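Local atomic coordinates of inositol 2-dehydrogenase (PDB entry 4HKT), a protein that catalyses the NAD-dependent oxidation of myo-inositol to scyllo-inosose (2-keto-myo-inositol), the first step of inositol degradation to acetyl-CoA. Residues Val4-Leu9 and Glu289-Ala294; Ile14-Ala19 and Glu42-Ala47. All blocks are in the same frame, centred on the assembly; numbering follows the deposited sequence. Where two conformers were deposited one is given.

Interaction 1: Val4-Leu9 and Glu289-Ala294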
# COMPACT_ATOMS: atom_id res chain seq x y z
N VAL B 4 -38.42 -5.77 -16.89
CA VAL B 4 -37.86 -6.78 -17.82
C VAL B 4 -38.03 -8.17 -17.22
O VAL B 4 -37.56 -8.44 -16.10
CB VAL B 4 -36.38 -6.51 -18.12
CG1 VAL B 4 -35.81 -7.56 -19.07
CG2 VAL B 4 -36.21 -5.14 -18.73
N ARG B 5 -38.72 -9.04 -17.96
CA ARG B 5 -38.95 -10.41 -17.51
C ARG B 5 -37.89 -11.33 -18.11
O ARG B 5 -37.76 -11.44 -19.34
CB ARG B 5 -40.37 -10.87 -17.86
CG ARG B 5 -41.46 -10.14 -17.09
CD ARG B 5 -42.88 -10.62 -17.43
NE ARG B 5 -43.21 -11.87 -16.75
CZ ARG B 5 -44.02 -11.97 -15.70
NH1 ARG B 5 -44.60 -10.90 -15.20
NH2 ARG B 5 -44.26 -13.16 -15.16
N PHE B 6 -37.13 -11.99 -17.23
CA PHE B 6 -35.98 -12.81 -17.61
C PHE B 6 -36.25 -14.30 -17.49
O PHE B 6 -36.83 -14.78 -16.50
CB PHE B 6 -34.80 -12.49 -16.67
CG PHE B 6 -34.08 -11.20 -17.00
CD1 PHE B 6 -32.88 -11.21 -17.69
CD2 PHE B 6 -34.61 -9.98 -16.60
CE1 PHE B 6 -32.23 -10.03 -17.99
CE2 PHE B 6 -33.97 -8.80 -16.89
CZ PHE B 6 -32.76 -8.82 -17.58
N GLY B 7 -35.80 -15.04 -18.49
CA GLY B 7 -35.65 -16.48 -18.38
C GLY B 7 -34.17 -16.74 -18.25
O GLY B 7 -33.38 -16.15 -18.99
N LEU B 8 -33.80 -17.62 -17.32
CA LEU B 8 -32.42 -18.05 -17.13
C LEU B 8 -32.28 -19.47 -17.66
O LEU B 8 -33.08 -20.34 -17.32
CB LEU B 8 -32.04 -18.03 -15.64
CG LEU B 8 -30.69 -18.63 -15.22
CD1 LEU B 8 -29.55 -18.00 -15.99
CD2 LEU B 8 -30.45 -18.47 -13.72
N LEU B 9 -31.27 -19.69 -18.50
CA LEU B 9 -30.98 -21.00 -19.05
C LEU B 9 -29.63 -21.42 -18.53
O LEU B 9 -28.61 -20.80 -18.85
CB LEU B 9 -30.94 -20.98 -20.57
CG LEU B 9 -32.06 -20.22 -21.27
CD1 LEU B 9 -31.92 -20.41 -22.77
CD2 LEU B 9 -33.42 -20.68 -20.81
N GLU B 289 -27.56 -4.36 -15.34
CA GLU B 289 -28.05 -2.98 -15.45
C GLU B 289 -27.84 -2.42 -16.83
O GLU B 289 -28.75 -1.85 -17.42
CB GLU B 289 -27.39 -2.09 -14.39
CG GLU B 289 -27.87 -0.65 -14.38
CD GLU B 289 -27.06 0.20 -13.39
OE1 GLU B 289 -26.74 -0.29 -12.28
OE2 GLU B 289 -26.73 1.34 -13.73
N SER B 290 -26.64 -2.57 -17.38
CA SER B 290 -26.36 -2.11 -18.74
C SER B 290 -27.22 -2.86 -19.80
O SER B 290 -27.65 -2.28 -20.80
CB SER B 290 -24.88 -2.30 -19.04
OG SER B 290 -24.60 -1.86 -20.33
N PHE B 291 -27.47 -4.13 -19.56
CA PHE B 291 -28.25 -4.93 -20.50
C PHE B 291 -29.69 -4.38 -20.57
O PHE B 291 -30.25 -4.16 -21.62
CB PHE B 291 -28.25 -6.38 -20.03
CG PHE B 291 -28.99 -7.31 -20.92
CD1 PHE B 291 -28.73 -7.35 -22.28
CD2 PHE B 291 -29.87 -8.21 -20.39
CE1 PHE B 291 -29.40 -8.24 -23.10
CE2 PHE B 291 -30.56 -9.08 -21.22
CZ PHE B 291 -30.30 -9.11 -22.56
N ILE B 292 -30.24 -4.12 -19.40
CA ILE B 292 -31.57 -3.53 -19.30
C ILE B 292 -31.63 -2.15 -19.95
O ILE B 292 -32.61 -1.81 -20.63
CB ILE B 292 -32.00 -3.50 -17.83
CG1 ILE B 292 -32.25 -4.93 -17.38
CG2 ILE B 292 -33.23 -2.63 -17.64
CD1 ILE B 292 -32.38 -5.09 -15.90
N ALA B 293 -30.58 -1.37 -19.77
CA ALA B 293 -30.54 -0.06 -20.36
C ALA B 293 -30.59 -0.19 -21.85
O ALA B 293 -31.21 0.62 -22.55
CB ALA B 293 -29.28 0.69 -19.92
N ALA B 294 -29.92 -1.22 -22.36
CA ALA B 294 -29.91 -1.51 -23.78
C ALA B 294 -31.31 -1.87 -24.24
O ALA B 294 -31.71 -1.47 -25.31
CB ALA B 294 -28.97 -2.66 -24.09
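F6 and V4, two residues apart on strand 4-9, extend from the same side of the strand to meet I292 and F291 on the helical segment 289-294. The contact is wholly apolar, with 161 Å² buried over both sides. The F6 ring contributes most of the strand's share. Its CZ lies 3.9 Å from I292 CG1, which comes up to the rim of the ring near its plane, and I292 CD1 sits 4.2 Å from F6 CE2. I292 CG2 lies 4.0 Å from V4 CG2, which also comes near I292 CG1. With I292 CG1 anti to its carbonyl carbon (chi1 -70°), the longer arm is swung to the F6 side while CG2 is turned to V4, and the isoleucine thereby spans both strand residues.

Strand 4-9 is an inner strand of the parallel sheet in the NAD-binding Rossmann fold, whereas helix 281-297 comes after all but the last short strand of the large mixed sheet; the contact thus lays a late helix on the nucleotide-binding domain, and its segment 289-294 runs at 121° to strand 4-9. I292 also touches A28 and N25, both of which belong to the sodium site that S23 completes.

F291 meets F6 at the CE1 corner of its ring, beside the CZ that I292 touches. F6 CE1 stands 3.8 Å from F291 CE2, near the plane of the F291 ring and at its edge, while F291 meets the F6 ring obliquely. With an alanine in place of F6, the CG1-CD1 arm of I292 and the CD2-CE2 edge of F291 would probably lose their shared partner, leaving a gap between helix and sheet. Beyond F6, F291 packs on A66 and M118, from strands 66-69 and 117-120.

Interaction 2: Ile14-Ala19 and Glu42-Ala47; sequences IGKVHA and EAIAGA
The first two helices of the Rossmann fold, 13-24 and 38-48, run side by side, and I44 fills the space where they come together. Their short segments are nearly parallel, at 18°, with axes 11.3 Å apart, a separation that a single long side chain bridges. I44 is that side chain. Its CG1-CD1 arm is fully extended (chi2 -177°) and carries CD1 over the backbone of helix 13-24, 4.5 Å from G15 C and 4.1 Å from K16 CG. The CG2 branch turns instead to the next turn of that helix, where A19 CB is 4.2 Å away. G15 and A19 lie one helical turn apart, so the two branches of I44 settle on small residues in succession, and the aliphatic base of the exposed K16 lies against the end of the arm and probably covers it on the solvent side.

I44 also touches A11, in the loop that leads into helix 13-24. That loop and G15 fit a glycine-rich GxGxxG pattern (G10, G12, G15), consistent with the dinucleotide-binding turn of this fold. On another face of the same helix, H18 NE2 is hydrogen-bonded to E93 OE2 and the H18 ring meets Y284 edge-to-face. Two neighbouring parallel helices linked through an intervening strand, here 28-34, are typical of the beta-alpha-beta-alpha-beta unit that opens a Rossmann domain.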
# COMPACT_ATOMS: atom_id res chain seq x y z
N ILE B 14 -22.20 -20.28 -12.82
CA ILE B 14 -22.32 -19.03 -13.54
C ILE B 14 -23.80 -18.63 -13.54
O ILE B 14 -24.13 -17.49 -13.31
CB ILE B 14 -21.71 -19.09 -14.96
CG1 ILE B 14 -20.20 -19.42 -14.93
CG2 ILE B 14 -21.86 -17.72 -15.63
CD1 ILE B 14 -19.81 -20.85 -14.57
N GLY B 15 -24.69 -19.60 -13.76
CA GLY B 15 -26.12 -19.35 -13.68
C GLY B 15 -26.57 -18.76 -12.36
O GLY B 15 -27.44 -17.87 -12.33
N LYS B 16 -26.01 -19.25 -11.27
CA LYS B 16 -26.37 -18.76 -9.93
C LYS B 16 -26.00 -17.29 -9.76
O LYS B 16 -26.73 -16.51 -9.17
CB LYS B 16 -25.70 -19.59 -8.84
CG LYS B 16 -26.22 -21.02 -8.69
CD LYS B 16 -25.57 -21.73 -7.51
CE LYS B 16 -26.29 -23.02 -7.12
NZ LYS B 16 -25.60 -24.25 -7.59
N VAL B 17 -24.86 -16.90 -10.33
CA VAL B 17 -24.36 -15.55 -10.20
C VAL B 17 -25.28 -14.57 -10.92
O VAL B 17 -25.57 -13.48 -10.41
CB VAL B 17 -22.92 -15.46 -10.75
CG1 VAL B 17 -22.54 -14.03 -11.01
CG2 VAL B 17 -21.92 -16.12 -9.80
N HIS B 18 -25.74 -14.96 -12.11
CA HIS B 18 -26.71 -14.14 -12.85
C HIS B 18 -28.10 -14.12 -12.22
O HIS B 18 -28.77 -13.10 -12.25
CB HIS B 18 -26.80 -14.60 -14.30
CG HIS B 18 -25.57 -14.28 -15.07
ND1 HIS B 18 -25.18 -12.99 -15.35
CD2 HIS B 18 -24.60 -15.08 -15.57
CE1 HIS B 18 -24.05 -13.01 -16.02
NE2 HIS B 18 -23.67 -14.27 -16.16
N ALA B 19 -28.53 -15.23 -11.66
CA ALA B 19 -29.76 -15.27 -10.90
C ALA B 19 -29.72 -14.18 -9.82
O ALA B 19 -30.66 -13.37 -9.69
CB ALA B 19 -29.93 -16.64 -10.26
N GLU B 42 -34.63 -26.48 -10.04
CA GLU B 42 -35.46 -26.43 -8.84
C GLU B 42 -34.80 -25.61 -7.72
O GLU B 42 -35.43 -24.72 -7.14
CB GLU B 42 -35.77 -27.85 -8.34
CG GLU B 42 -36.80 -28.61 -9.16
CD GLU B 42 -36.79 -30.11 -8.90
OE1 GLU B 42 -36.58 -30.52 -7.74
OE2 GLU B 42 -37.00 -30.89 -9.86
N ALA B 43 -33.53 -25.89 -7.45
CA ALA B 43 -32.79 -25.14 -6.42
C ALA B 43 -32.87 -23.62 -6.64
O ALA B 43 -33.09 -22.85 -5.70
CB ALA B 43 -31.33 -25.59 -6.38
N ILE B 44 -32.71 -23.19 -7.89
CA ILE B 44 -32.75 -21.76 -8.20
C ILE B 44 -34.19 -21.25 -8.12
O ILE B 44 -34.43 -20.16 -7.62
CB ILE B 44 -32.10 -21.45 -9.57
CG1 ILE B 44 -30.59 -21.72 -9.47
CG2 ILE B 44 -32.34 -20.01 -9.99
CD1 ILE B 44 -29.81 -21.40 -10.72
N ALA B 45 -35.13 -22.04 -8.63
CA ALA B 45 -36.55 -21.73 -8.49
C ALA B 45 -36.94 -21.64 -7.01
O ALA B 45 -37.61 -20.70 -6.59
CB ALA B 45 -37.40 -22.80 -9.17
N GLY B 46 -36.51 -22.64 -6.23
CA GLY B 46 -36.72 -22.63 -4.79
C GLY B 46 -36.29 -21.32 -4.17
O GLY B 46 -37.10 -20.59 -3.60
N ALA B 47 -35.00 -20.99 -4.32
CA ALA B 47 -34.39 -19.83 -3.66
C ALA B 47 -34.91 -18.46 -4.11
O ALA B 47 -34.81 -17.49 -3.36
CB ALA B 47 -32.87 -19.88 -3.79

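Overall arrangement
From the N terminus, strand 4-9 enters the parallel sheet and the chain passes through a short turn into helix 13-24. Interaction 2 closes a short loop, with 22 residues between its segments, when helix 38-48 returns beside helix 13-24 after strand 28-34. The rest of the Rossmann domain and most of the mixed sheet follow before helix 281-297 comes back to strand 4-9, closing the 279-residue loop of interaction 1; interaction 2 is nested inside it. The centres of the two contacts are about 15 Å apart, and L8 of strand 4-9 joins them: its CD2 lies 4.0 Å from A19 CB and 4.2 Å from I44 CD1. Strand 4-9 therefore packs against two early helices and a late one.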